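Local coordinates for protein ferredoxin component of carbazole 1,9a-dioxygenase (Nocardioides aromaticivorans, PDB 3GCE) that probably carries electrons on a Rieske [2Fe-2S] cluster to the terminal oxygenase that dioxygenates carbazole, at residues S67-F79 with R82-V95. Numbering follows the deposited sequence.
With FES (Fe2/s2 (inorganic) cluster), chain B.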
# COMPACT_ATOMS: atom_id res chain seq x y z
N SER A 67 1.20 -1.39 -14.12
CA SER A 67 2.50 -0.86 -13.76
C SER A 67 2.81 -0.97 -12.26
O SER A 67 3.89 -0.56 -11.83
CB SER A 67 2.62 0.60 -14.25
OG SER A 67 1.73 1.45 -13.54
N LEU A 68 1.87 -1.54 -11.48
CA LEU A 68 1.99 -1.69 -10.00
C LEU A 68 2.30 -0.36 -9.29
O LEU A 68 3.19 -0.28 -8.41
CB LEU A 68 2.99 -2.82 -9.60
CG LEU A 68 2.58 -4.27 -9.97
CD1 LEU A 68 3.70 -5.25 -9.74
CD2 LEU A 68 1.29 -4.76 -9.24
N GLU A 69 1.58 0.68 -9.72
CA GLU A 69 1.69 2.01 -9.15
C GLU A 69 0.39 2.40 -8.50
O GLU A 69 -0.70 2.09 -9.01
CB GLU A 69 1.99 3.03 -10.24
CG GLU A 69 3.38 2.94 -10.85
CD GLU A 69 3.53 3.94 -11.99
OE1 GLU A 69 2.83 3.78 -13.00
OE2 GLU A 69 4.33 4.90 -11.86
N ILE A 70 0.51 3.08 -7.37
CA ILE A 70 -0.61 3.79 -6.78
C ILE A 70 -0.44 5.28 -7.12
O ILE A 70 0.65 5.85 -6.99
CB ILE A 70 -0.66 3.59 -5.24
CG1 ILE A 70 -1.93 4.23 -4.65
CG2 ILE A 70 0.60 4.20 -4.57
CD1 ILE A 70 -3.25 3.61 -5.14
N GLU A 71 -1.52 5.91 -7.54
CA GLU A 71 -1.48 7.31 -7.94
C GLU A 71 -2.17 8.13 -6.87
O GLU A 71 -3.32 7.86 -6.52
CB GLU A 71 -2.17 7.46 -9.28
CG GLU A 71 -2.35 8.89 -9.79
CD GLU A 71 -3.07 8.90 -11.14
OE1 GLU A 71 -3.68 7.87 -11.50
OE2 GLU A 71 -3.05 9.93 -11.85
N CYS A 72 -1.46 9.11 -6.31
CA CYS A 72 -1.98 9.93 -5.21
C CYS A 72 -3.23 10.69 -5.70
O CYS A 72 -3.22 11.25 -6.80
CB CYS A 72 -0.90 10.94 -4.79
SG CYS A 72 -1.41 12.12 -3.50
N PRO A 73 -4.30 10.75 -4.88
CA PRO A 73 -5.49 11.46 -5.36
C PRO A 73 -5.36 12.99 -5.45
O PRO A 73 -6.19 13.66 -6.11
CB PRO A 73 -6.57 11.09 -4.33
CG PRO A 73 -5.83 10.79 -3.08
CD PRO A 73 -4.49 10.16 -3.54
N LEU A 74 -4.33 13.55 -4.80
CA LEU A 74 -4.28 14.98 -4.64
C LEU A 74 -3.52 15.68 -5.76
O LEU A 74 -4.08 16.58 -6.41
CB LEU A 74 -3.76 15.37 -3.25
CG LEU A 74 -3.81 16.86 -2.89
CD1 LEU A 74 -5.25 17.46 -3.01
CD2 LEU A 74 -3.21 17.07 -1.49
N HIS A 75 -2.26 15.30 -5.99
CA HIS A 75 -1.51 15.88 -7.11
C HIS A 75 -1.00 14.82 -8.09
O HIS A 75 -0.12 15.09 -8.94
CB HIS A 75 -0.34 16.75 -6.65
CG HIS A 75 -0.68 17.69 -5.53
ND1 HIS A 75 -0.20 17.52 -4.25
CD2 HIS A 75 -1.43 18.82 -5.51
CE1 HIS A 75 -0.64 18.51 -3.48
NE2 HIS A 75 -1.40 19.30 -4.22
N VAL A 76 -1.56 13.62 -7.95
CA VAL A 76 -1.36 12.52 -8.90
C VAL A 76 0.11 12.12 -9.16
O VAL A 76 0.47 11.61 -10.22
CB VAL A 76 -2.23 12.65 -10.22
CG1 VAL A 76 -3.72 12.65 -9.87
CG2 VAL A 76 -1.85 13.88 -11.09
N GLY A 77 0.95 12.37 -8.15
CA GLY A 77 2.24 11.68 -8.06
C GLY A 77 2.00 10.18 -8.01
O GLY A 77 0.87 9.74 -7.78
N ARG A 78 3.04 9.38 -8.22
CA ARG A 78 2.89 7.91 -8.13
C ARG A 78 4.00 7.24 -7.34
O ARG A 78 5.11 7.77 -7.28
CB ARG A 78 2.83 7.26 -9.51
CG ARG A 78 1.63 7.68 -10.37
CD ARG A 78 1.51 6.83 -11.65
NE ARG A 78 0.45 7.35 -12.53
CZ ARG A 78 -0.00 6.73 -13.62
NH1 ARG A 78 0.49 5.56 -14.01
NH2 ARG A 78 -0.96 7.30 -14.34
N PHE A 79 3.67 6.10 -6.74
CA PHE A 79 4.66 5.22 -6.08
C PHE A 79 4.56 3.80 -6.61
O PHE A 79 3.46 3.33 -6.96
CB PHE A 79 4.46 5.19 -4.56
CG PHE A 79 4.60 6.55 -3.91
CD1 PHE A 79 3.49 7.38 -3.73
CD2 PHE A 79 5.85 6.97 -3.40
CE1 PHE A 79 3.61 8.64 -3.11
CE2 PHE A 79 5.97 8.22 -2.79
CZ PHE A 79 4.83 9.05 -2.64
N ARG A 82 5.48 -2.05 -4.74
CA ARG A 82 6.43 -3.10 -4.36
C ARG A 82 7.53 -2.59 -3.43
O ARG A 82 8.05 -3.35 -2.58
CB ARG A 82 7.10 -3.67 -5.61
CG ARG A 82 6.15 -4.47 -6.50
CD ARG A 82 6.79 -4.76 -7.85
NE ARG A 82 6.89 -3.55 -8.65
CZ ARG A 82 7.29 -3.53 -9.92
NH1 ARG A 82 7.61 -4.66 -10.52
NH2 ARG A 82 7.38 -2.38 -10.57
N THR A 83 7.87 -1.31 -3.55
CA THR A 83 9.08 -0.78 -2.91
C THR A 83 8.91 0.53 -2.18
O THR A 83 9.79 0.93 -1.37
CB THR A 83 10.23 -0.60 -3.94
OG1 THR A 83 9.82 0.36 -4.92
CG2 THR A 83 10.60 -1.96 -4.63
N GLY A 84 7.81 1.23 -2.48
CA GLY A 84 7.60 2.60 -1.97
C GLY A 84 8.33 3.67 -2.78
O GLY A 84 8.34 4.83 -2.40
N ALA A 85 8.98 3.27 -3.88
CA ALA A 85 9.76 4.22 -4.66
C ALA A 85 8.84 5.20 -5.37
O ALA A 85 7.78 4.80 -5.84
CB ALA A 85 10.65 3.50 -5.70
N PRO A 86 9.26 6.47 -5.46
CA PRO A 86 8.49 7.47 -6.19
C PRO A 86 8.66 7.18 -7.68
O PRO A 86 9.77 6.89 -8.11
CB PRO A 86 9.17 8.78 -5.81
CG PRO A 86 10.60 8.41 -5.58
CD PRO A 86 10.53 7.02 -4.92
N THR A 87 7.58 7.23 -8.45
CA THR A 87 7.69 6.87 -9.87
C THR A 87 7.04 7.94 -10.79
O THR A 87 7.12 7.82 -12.00
CB THR A 87 7.05 5.48 -10.15
OG1 THR A 87 5.68 5.52 -9.77
CG2 THR A 87 7.74 4.37 -9.34
N ALA A 88 6.43 8.98 -10.22
CA ALA A 88 5.92 10.11 -11.02
C ALA A 88 5.85 11.39 -10.22
O ALA A 88 5.45 11.37 -9.06
CB ALA A 88 4.52 9.78 -11.62
N LEU A 89 6.24 12.51 -10.82
CA LEU A 89 6.17 13.81 -10.15
C LEU A 89 4.72 14.12 -9.82
O LEU A 89 3.82 13.67 -10.52
CB LEU A 89 6.75 14.92 -11.07
CG LEU A 89 8.28 14.99 -11.24
CD1 LEU A 89 8.66 15.95 -12.38
CD2 LEU A 89 8.90 15.48 -9.97
N PRO A 90 4.48 14.91 -8.75
CA PRO A 90 5.51 15.55 -7.94
C PRO A 90 6.13 14.72 -6.80
O PRO A 90 6.89 15.27 -6.00
CB PRO A 90 4.79 16.80 -7.41
CG PRO A 90 3.36 16.39 -7.29
CD PRO A 90 3.13 15.26 -8.30
N CYS A 91 5.86 13.42 -6.75
CA CYS A 91 6.53 12.61 -5.73
C CYS A 91 7.99 12.43 -6.12
O CYS A 91 8.29 12.04 -7.24
CB CYS A 91 5.83 11.26 -5.53
SG CYS A 91 4.12 11.55 -5.08
N VAL A 92 8.87 12.74 -5.17
CA VAL A 92 10.32 12.65 -5.36
C VAL A 92 11.03 11.87 -4.27
O VAL A 92 12.21 11.52 -4.44
CB VAL A 92 11.01 14.05 -5.48
CG1 VAL A 92 10.55 14.75 -6.74
CG2 VAL A 92 10.73 14.88 -4.25
N LEU A 93 10.35 11.60 -3.16
CA LEU A 93 10.94 10.84 -2.08
C LEU A 93 10.11 9.60 -1.82
O LEU A 93 8.88 9.67 -1.90
CB LEU A 93 11.08 11.68 -0.78
CG LEU A 93 12.14 12.78 -0.80
CD1 LEU A 93 12.00 13.69 0.42
CD2 LEU A 93 13.54 12.18 -0.85
N PRO A 94 10.77 8.47 -1.52
CA PRO A 94 10.06 7.23 -1.31
C PRO A 94 9.24 7.24 -0.02
O PRO A 94 9.53 8.02 0.92
CB PRO A 94 11.18 6.16 -1.27
CG PRO A 94 12.39 6.92 -0.80
CD PRO A 94 12.23 8.31 -1.36
N VAL A 95 8.22 6.39 0.02
CA VAL A 95 7.53 6.12 1.28
C VAL A 95 7.96 4.75 1.79
O VAL A 95 8.53 3.96 1.03
CB VAL A 95 6.00 6.16 1.15
CG1 VAL A 95 5.51 7.61 0.81
CG2 VAL A 95 5.53 5.18 0.10
FE1 FES B . 0.51 13.22 -3.12
FE2 FES B . 1.00 15.85 -3.72
S1 FES B . 1.32 14.06 -5.07
S2 FES B . 0.17 14.96 -1.87
O HOH W 1 5.86 -0.03 -10.01
O HOH W 2 4.99 6.61 -13.69
O HOH W 3 1.96 12.50 -12.51
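In the cluster-binding part of the Rieske fold, the edge strand 86-88 pairs antiparallel with strand 78-80, and the chain beyond it brings P90 and C91 up to sulfide S1 of the [2Fe-2S] cluster. A classic beta bulge marks the pairing: two residues, T87 and A88, lie opposite the single residue R78, whose O takes a straight bond from T87 N (2.8 Å, 171°) and a weak one from A88 N, while R78 N donates to A88 O. T87 OG1, at the bulge, reaches across to E69, two strands away. With chi1 at 59°, T87 OG1 lies between the backbone N and the carbonyl carbon and donates to the anti lone pair of E69 OE2 at 2.6 Å. The other carboxylate oxygen, OE1, accepts from S67 OG and from R78 NH1, the latter a salt bridge met from above the carboxylate plane, with OE1 in the guanidinium plane. A water bridging E69 OE2 and T87 O adds a second link between the strands.

On the sheet face shared with P86, F79 is buried among the returning chain. V95 CG2 sits over one ring face, L93 O meets the ring edge in plane, 3.4 Å from F79 CE2, and C91 SG approaches obliquely, 4.2 Å from the F79 ring centroid. C91 SG also touches G77 CA at 3.5 Å, in the place a side chain would need.

C72 SG binds one iron and H75 ND1 the other, with C51 and H53 completing the two pairs of ligands. Beside them P90, after a cis peptide bond, packs beside the CB and carbonyl of H75, with P90 CG 3.8 Å from H75 CB and equally far from sulfide S1 of the cluster.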